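Local coordinates for alpha-fucosidase GH29 (PDB 4PSR), which hydrolyses alpha-L-fucosides as a family 29 glycoside hydrolase built on a TIM barrel, probably releasing fucose from the glycans of glycoproteins, at residues F227-P232 with H273-F278; S282-W287 with Y299-D304. All blocks are in the same frame, centred on the assembly; numbering follows the deposited sequence. Where two conformers were deposited one is given.

Interaction 1: F227-P232 with H273-F278; sequences FSLDSP and HHDHGF. With MAN (alpha-D-mannopyranose), chain D.
The carboxylate of Asp275 enters the turn made by residues 227-232 and is gripped there by main-chain N-H groups. Its CG lies anti to the backbone N (chi1 -169°), and both oxygens accept through their syn lone pairs. OD2 takes the N-H of Leu229, with Leu229 N to Asp275 OD2 at 3.1 Å. OD1 takes that of Asp230, with Asp230 N to Asp275 OD1 at 2.8 Å. A second donor reaches OD1 from above the carboxylate plane, Gly277 N at 2.8 Å from Asp275 OD1, which makes an Asx turn. The side chain of Leu229 crosses that of Asp275 at about a right angle and sends CD1 over the centre of the Phe278 ring, a CH-pi contact 10° off the ring normal. Beside this contact the backbone of Gly277 comes up against Leu229, Gly277 CA lying 3.7 Å from Leu229 CB. One backbone hydrogen bond, His276 N to Asp230 O at 2.9 Å, adds to this.

In Asp230, too, CG is anti to the backbone N (chi1 -175°). A mannose, part of a glycan attached to the protein, donates O4 to OD1 and O3 to OD2 of Asp230, a bidentate contact with mannose O3 to Asp230 OD2 at 2.6 Å; a water links Asp230 OD2 to His276 O. Arg249 NH1, from helix 246-263, donates to Gly277 O, and the same side chain packs on Leu229 and Asp230, while Phe227 touches the bound fucose. The chemistry is that of a buried carboxylate paid for by three backbone N-H groups, which would tend to stabilise its charged form and ties together two loops that follow neighbouring barrel strands, one of them bearing a residue beside the fucose.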
loop_
_atom_site.group_PDB
_atom_site.type_symbol
_atom_site.label_atom_id
_atom_site.label_comp_id
_atom_site.label_asym_id
_atom_site.label_seq_id
_atom_site.Cartn_x
_atom_site.Cartn_y
_atom_site.Cartn_z
ATOM N N PHE A 227 7.988 3.948 -10.045
ATOM C CA PHE A 227 9.231 3.294 -10.479
ATOM C C PHE A 227 10.082 4.193 -11.369
ATOM O O PHE A 227 9.706 5.326 -11.678
ATOM C CB PHE A 227 8.908 1.978 -11.205
ATOM C CG PHE A 227 8.489 2.142 -12.634
ATOM C CD1 PHE A 227 9.356 1.829 -13.661
ATOM C CD2 PHE A 227 7.230 2.610 -12.974
ATOM C CE1 PHE A 227 8.985 1.983 -15.000
ATOM C CE2 PHE A 227 6.859 2.758 -14.312
ATOM C CZ PHE A 227 7.747 2.439 -15.328
ATOM N N SER A 228 11.225 3.659 -11.801
ATOM C CA SER A 228 12.241 4.372 -12.605
ATOM C C SER A 228 13.048 5.334 -11.740
ATOM O O SER A 228 13.672 6.268 -12.266
ATOM C CB SER A 228 11.660 5.052 -13.843
ATOM O OG SER A 228 12.733 5.408 -14.722
ATOM N N LEU A 229 13.094 5.101 -10.427
ATOM C CA LEU A 229 14.044 5.777 -9.566
ATOM C C LEU A 229 15.451 5.153 -9.765
ATOM O O LEU A 229 16.448 5.882 -9.928
ATOM C CB LEU A 229 13.610 5.731 -8.080
ATOM C CG LEU A 229 12.221 6.347 -7.783
ATOM C CD1 LEU A 229 11.975 6.262 -6.311
ATOM C CD2 LEU A 229 12.131 7.795 -8.260
ATOM N N ASP A 230 15.506 3.821 -9.717
ATOM C CA ASP A 230 16.696 3.039 -10.149
ATOM C C ASP A 230 16.199 1.626 -10.372
ATOM O O ASP A 230 16.385 0.747 -9.509
ATOM C CB ASP A 230 17.836 3.098 -9.123
ATOM C CG ASP A 230 19.126 2.406 -9.606
ATOM O OD1 ASP A 230 19.175 2.083 -10.821
ATOM O OD2 ASP A 230 20.037 2.220 -8.741
ATOM N N SER A 231 15.525 1.427 -11.487
ATOM C CA SER A 231 14.950 0.129 -11.809
ATOM C C SER A 231 15.324 -0.263 -13.226
ATOM O O SER A 231 14.497 -0.333 -14.128
ATOM C CB SER A 231 13.445 0.119 -11.534
ATOM O OG SER A 231 12.805 1.182 -12.181
ATOM N N PRO A 232 16.625 -0.546 -13.421
ATOM C CA PRO A 232 17.113 -0.979 -14.729
ATOM C C PRO A 232 16.364 -2.211 -15.216
ATOM O O PRO A 232 16.070 -3.133 -14.433
ATOM C CB PRO A 232 18.603 -1.259 -14.479
ATOM C CG PRO A 232 18.707 -1.556 -13.042
ATOM C CD PRO A 232 17.639 -0.694 -12.369
ATOM N N HIS A 273 8.464 -1.587 -4.582
ATOM C CA HIS A 273 9.231 -2.644 -3.920
ATOM C C HIS A 273 10.425 -3.136 -4.723
ATOM O O HIS A 273 11.496 -3.339 -4.175
ATOM C CB HIS A 273 8.290 -3.819 -3.572
ATOM C CG HIS A 273 9.000 -5.061 -3.112
ATOM N ND1 HIS A 273 8.932 -6.255 -3.795
ATOM C CD2 HIS A 273 9.778 -5.288 -2.029
ATOM C CE1 HIS A 273 9.643 -7.169 -3.155
ATOM N NE2 HIS A 273 10.169 -6.610 -2.082
ATOM N N HIS A 274 10.224 -3.311 -6.011
ATOM C CA HIS A 274 11.249 -3.896 -6.897
ATOM C C HIS A 274 12.317 -2.875 -7.308
ATOM O O HIS A 274 13.370 -3.235 -7.820
ATOM C CB HIS A 274 10.573 -4.466 -8.127
ATOM C CG HIS A 274 9.936 -3.436 -9.008
ATOM N ND1 HIS A 274 10.607 -2.844 -10.059
ATOM C CD2 HIS A 274 8.696 -2.891 -8.997
ATOM C CE1 HIS A 274 9.802 -1.988 -10.666
ATOM N NE2 HIS A 274 8.637 -2.002 -10.045
ATOM N N ASP A 275 12.034 -1.603 -7.083
ATOM C CA ASP A 275 12.910 -0.503 -7.472
ATOM C C ASP A 275 14.033 -0.377 -6.441
ATOM O O ASP A 275 13.860 -0.621 -5.231
ATOM C CB ASP A 275 12.038 0.775 -7.532
ATOM C CG ASP A 275 12.705 1.988 -8.183
ATOM O OD1 ASP A 275 13.954 2.107 -8.191
ATOM O OD2 ASP A 275 11.937 2.816 -8.747
ATOM N N HIS A 276 15.228 -0.016 -6.912
ATOM C CA HIS A 276 16.394 0.100 -6.052
ATOM C C HIS A 276 16.701 1.562 -5.716
ATOM O O HIS A 276 17.712 1.875 -5.103
ATOM C CB HIS A 276 17.610 -0.552 -6.736
ATOM C CG HIS A 276 17.426 -2.009 -7.021
ATOM N ND1 HIS A 276 17.441 -2.967 -6.032
ATOM C CD2 HIS A 276 17.205 -2.665 -8.181
ATOM C CE1 HIS A 276 17.248 -4.157 -6.573
ATOM N NE2 HIS A 276 17.094 -4.002 -7.875
ATOM N N GLY A 277 15.830 2.469 -6.132
ATOM C CA GLY A 277 16.155 3.880 -6.051
ATOM C C GLY A 277 16.249 4.487 -4.670
ATOM O O GLY A 277 16.984 5.455 -4.466
ATOM N N PHE A 278 15.456 3.968 -3.725
ATOM C CA PHE A 278 15.561 4.350 -2.329
ATOM C C PHE A 278 15.934 3.095 -1.519
ATOM O O PHE A 278 15.979 1.984 -2.082
ATOM C CB PHE A 278 14.221 4.911 -1.770
ATOM C CG PHE A 278 13.747 6.232 -2.366
ATOM C CD1 PHE A 278 14.581 7.074 -3.086
ATOM C CD2 PHE A 278 12.423 6.628 -2.161
ATOM C CE1 PHE A 278 14.100 8.282 -3.588
ATOM C CE2 PHE A 278 11.941 7.819 -2.643
ATOM C CZ PHE A 278 12.783 8.657 -3.367
HETATM C C1 MAN D . 25.208 0.558 -11.404
HETATM C C2 MAN D . 24.533 1.670 -10.625
HETATM C C3 MAN D . 23.075 1.317 -10.344
HETATM C C4 MAN D . 22.340 0.848 -11.594
HETATM C C5 MAN D . 23.163 -0.194 -12.362
HETATM C C6 MAN D . 22.589 -0.560 -13.747
HETATM O O2 MAN D . 24.497 2.864 -11.392
HETATM O O3 MAN D . 22.418 2.421 -9.777
HETATM O O4 MAN D . 21.125 0.232 -11.192
HETATM O O5 MAN D . 24.492 0.308 -12.578
HETATM O O6 MAN D . 22.282 0.641 -14.459
HETATM O O HOH W 1 20.241 3.184 -6.347
#

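Interaction 2: S282-W287 with Y299-D304; sequences SAVDDW and YWQTDD
With CG of Asp286 anti to its backbone N (chi1 -177°) and CG of Gln301 between backbone N and carbonyl carbon (chi1 72°), the two side chains meet on the same face of a parallel strand pair. Gln301 NE2 donates to Asp286 OD2 at 3.2 Å; the acceptor lies near the amide plane, but the donor stands well above the carboxylate plane, the two planes being nearly perpendicular. Asp303 crosses Asp286 at about a right angle and brings its OD2 to 2.5 Å from Asp286 OD1, so close that one of the two acids probably holds a proton. Trp224 NE1 donates to Asp303 OD1, and a water joins Asp303 OD2 to Trp287 O.

The backbones pair around Gln301: its N donates to Asp285 O at 3.0 Å, and its O accepts from Trp287 N at 2.8 Å. On the other face Thr302 OG1 donates to Trp287 O from above the carbonyl plane. The indoles of Trp287 and Trp300 lie obliquely, planes at 63°, with Trp287 CD1 4.0 Å from Trp300 CE3. Farther back, Val284 CG1 packs on the main chain of Tyr299 and Trp300, where a second water bridges Asp285 N and Tyr299 O.

The pair is the sixth and seventh strands of the TIM barrel. Strand 268-272 flanks 284-287, strand 337-343 flanks 300-305, and Tyr24 of helix 22-27 packs on Val284 and Tyr299 and bonds to Gln301 OE1.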
loop_
_atom_site.group_PDB
_atom_site.type_symbol
_atom_site.label_atom_id
_atom_site.label_comp_id
_atom_site.label_asym_id
_atom_site.label_seq_id
_atom_site.Cartn_x
_atom_site.Cartn_y
_atom_site.Cartn_z
ATOM N N SER A 282 14.824 3.912 5.206
ATOM C CA SER A 282 14.232 5.227 5.409
ATOM C C SER A 282 12.965 5.469 4.597
ATOM O O SER A 282 12.246 6.437 4.866
ATOM C CB SER A 282 15.275 6.326 5.131
ATOM O OG SER A 282 15.704 6.271 3.823
ATOM N N ALA A 283 12.706 4.620 3.615
ATOM C CA ALA A 283 11.517 4.706 2.757
ATOM C C ALA A 283 10.741 3.409 2.877
ATOM O O ALA A 283 11.315 2.359 3.184
ATOM C CB ALA A 283 11.917 4.960 1.309
ATOM N N VAL A 284 9.433 3.473 2.662
ATOM C CA VAL A 284 8.546 2.328 2.790
ATOM C C VAL A 284 8.358 1.647 1.446
ATOM O O VAL A 284 8.018 2.298 0.454
ATOM C CB VAL A 284 7.176 2.775 3.381
ATOM C CG1 VAL A 284 6.214 1.598 3.458
ATOM C CG2 VAL A 284 7.393 3.378 4.748
ATOM N N ASP A 285 8.580 0.337 1.399
ATOM C CA ASP A 285 8.382 -0.448 0.177
ATOM C C ASP A 285 6.907 -0.538 -0.168
ATOM O O ASP A 285 6.072 -0.867 0.700
ATOM C CB ASP A 285 8.883 -1.905 0.352
ATOM C CG ASP A 285 10.390 -2.047 0.415
ATOM O OD1 ASP A 285 11.111 -1.065 0.648
ATOM O OD2 ASP A 285 10.815 -3.222 0.300
ATOM N N ASP A 286 6.574 -0.279 -1.433
ATOM C CA ASP A 286 5.199 -0.328 -1.932
ATOM C C ASP A 286 5.096 -1.499 -2.898
ATOM O O ASP A 286 5.644 -1.488 -4.011
ATOM C CB ASP A 286 4.873 1.003 -2.612
ATOM C CG ASP A 286 3.472 1.083 -3.098
ATOM O OD1 ASP A 286 3.264 1.690 -4.191
ATOM O OD2 ASP A 286 2.562 0.588 -2.409
ATOM N N TRP A 287 4.461 -2.564 -2.446
ATOM C CA TRP A 287 4.361 -3.784 -3.224
ATOM C C TRP A 287 3.376 -3.688 -4.345
ATOM O O TRP A 287 2.390 -2.940 -4.265
ATOM C CB TRP A 287 3.929 -4.925 -2.307
ATOM C CG TRP A 287 5.056 -5.474 -1.503
ATOM C CD1 TRP A 287 5.735 -4.843 -0.517
ATOM C CD2 TRP A 287 5.652 -6.765 -1.635
ATOM N NE1 TRP A 287 6.718 -5.657 -0.012
ATOM C CE2 TRP A 287 6.690 -6.844 -0.692
ATOM C CE3 TRP A 287 5.408 -7.866 -2.464
ATOM C CZ2 TRP A 287 7.485 -7.987 -0.543
ATOM C CZ3 TRP A 287 6.216 -8.990 -2.327
ATOM C CH2 TRP A 287 7.223 -9.046 -1.370
ATOM N N TYR A 299 7.623 -2.932 8.110
ATOM C CA TYR A 299 6.318 -2.392 7.679
ATOM C C TYR A 299 6.360 -1.898 6.237
ATOM O O TYR A 299 7.289 -1.192 5.834
ATOM C CB TYR A 299 5.909 -1.237 8.614
ATOM C CG TYR A 299 4.403 -1.121 8.732
ATOM C CD1 TYR A 299 3.702 -1.812 9.720
ATOM C CD2 TYR A 299 3.669 -0.375 7.807
ATOM C CE1 TYR A 299 2.327 -1.757 9.786
ATOM C CE2 TYR A 299 2.272 -0.311 7.877
ATOM C CZ TYR A 299 1.637 -1.018 8.858
ATOM O OH TYR A 299 0.287 -1.009 8.947
ATOM N N TRP A 300 5.341 -2.251 5.464
ATOM C CA TRP A 300 5.286 -1.993 4.022
ATOM C C TRP A 300 3.879 -1.495 3.647
ATOM O O TRP A 300 2.975 -1.395 4.518
ATOM C CB TRP A 300 5.656 -3.287 3.232
ATOM C CG TRP A 300 4.824 -4.438 3.670
ATOM C CD1 TRP A 300 5.080 -5.257 4.714
ATOM C CD2 TRP A 300 3.538 -4.826 3.160
ATOM N NE1 TRP A 300 4.040 -6.150 4.883
ATOM C CE2 TRP A 300 3.072 -5.888 3.955
ATOM C CE3 TRP A 300 2.737 -4.374 2.114
ATOM C CZ2 TRP A 300 1.845 -6.512 3.729
ATOM C CZ3 TRP A 300 1.504 -4.985 1.893
ATOM C CH2 TRP A 300 1.077 -6.053 2.707
ATOM N N GLN A 301 3.655 -1.167 2.385
ATOM C CA GLN A 301 2.294 -0.899 1.916
ATOM C C GLN A 301 2.115 -1.447 0.523
ATOM O O GLN A 301 3.090 -1.925 -0.086
ATOM C CB GLN A 301 1.908 0.591 1.997
ATOM C CG GLN A 301 2.586 1.506 0.969
ATOM C CD GLN A 301 1.733 2.715 0.657
ATOM O OE1 GLN A 301 1.529 3.587 1.522
ATOM N NE2 GLN A 301 1.149 2.732 -0.540
ATOM N N THR A 302 0.889 -1.387 0.027
ATOM C CA THR A 302 0.572 -1.781 -1.329
ATOM C C THR A 302 -0.570 -0.885 -1.812
ATOM O O THR A 302 -1.296 -0.282 -1.003
ATOM C CB THR A 302 0.269 -3.273 -1.423
ATOM O OG1 THR A 302 0.089 -3.666 -2.788
ATOM C CG2 THR A 302 -0.992 -3.614 -0.667
ATOM N N ASP A 303 -0.733 -0.807 -3.119
ATOM C CA ASP A 303 -1.846 -0.059 -3.722
ATOM C C ASP A 303 -2.861 -1.007 -4.364
ATOM O O ASP A 303 -2.483 -2.039 -4.923
ATOM C CB ASP A 303 -1.351 0.914 -4.793
ATOM C CG ASP A 303 -0.084 1.590 -4.395
ATOM O OD1 ASP A 303 -0.086 2.304 -3.376
ATOM O OD2 ASP A 303 0.943 1.361 -5.096
ATOM N N ASP A 304 -4.143 -0.672 -4.304
ATOM C CA ASP A 304 -5.171 -1.452 -4.972
ATOM C C ASP A 304 -6.129 -0.477 -5.649
ATOM O O ASP A 304 -5.915 0.724 -5.588
ATOM C CB ASP A 304 -5.914 -2.346 -3.993
ATOM C CG ASP A 304 -6.256 -3.699 -4.601
ATOM O OD1 ASP A 304 -6.796 -3.740 -5.736
ATOM O OD2 ASP A 304 -5.969 -4.718 -3.947
HETATM O O HOH W 2 9.186 -1.381 3.767
HETATM O O HOH W 3 1.238 -1.180 -6.056
#

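How the interactions relate
From the N terminus, residues 227-232 leave the end of strand 222-225, and the chain runs through helix 246-263 and strand 268-272 before 273-278 closes the loop of interaction 1. That loop is complete before interaction 2 opens: 282-287 leads into the sixth barrel strand, and after a stretch without helix or strand 299-304 covers most of the seventh. The two contacts follow one another in series, neither nesting nor crossing. They still touch, through a probable hydrogen bond from His273 N to Asp286 O and through Phe278 against Ala283, joining the loop after strand five to strand six and the residues leading into it; interactions 1 and 2 link in the loop after strand four and strand seven.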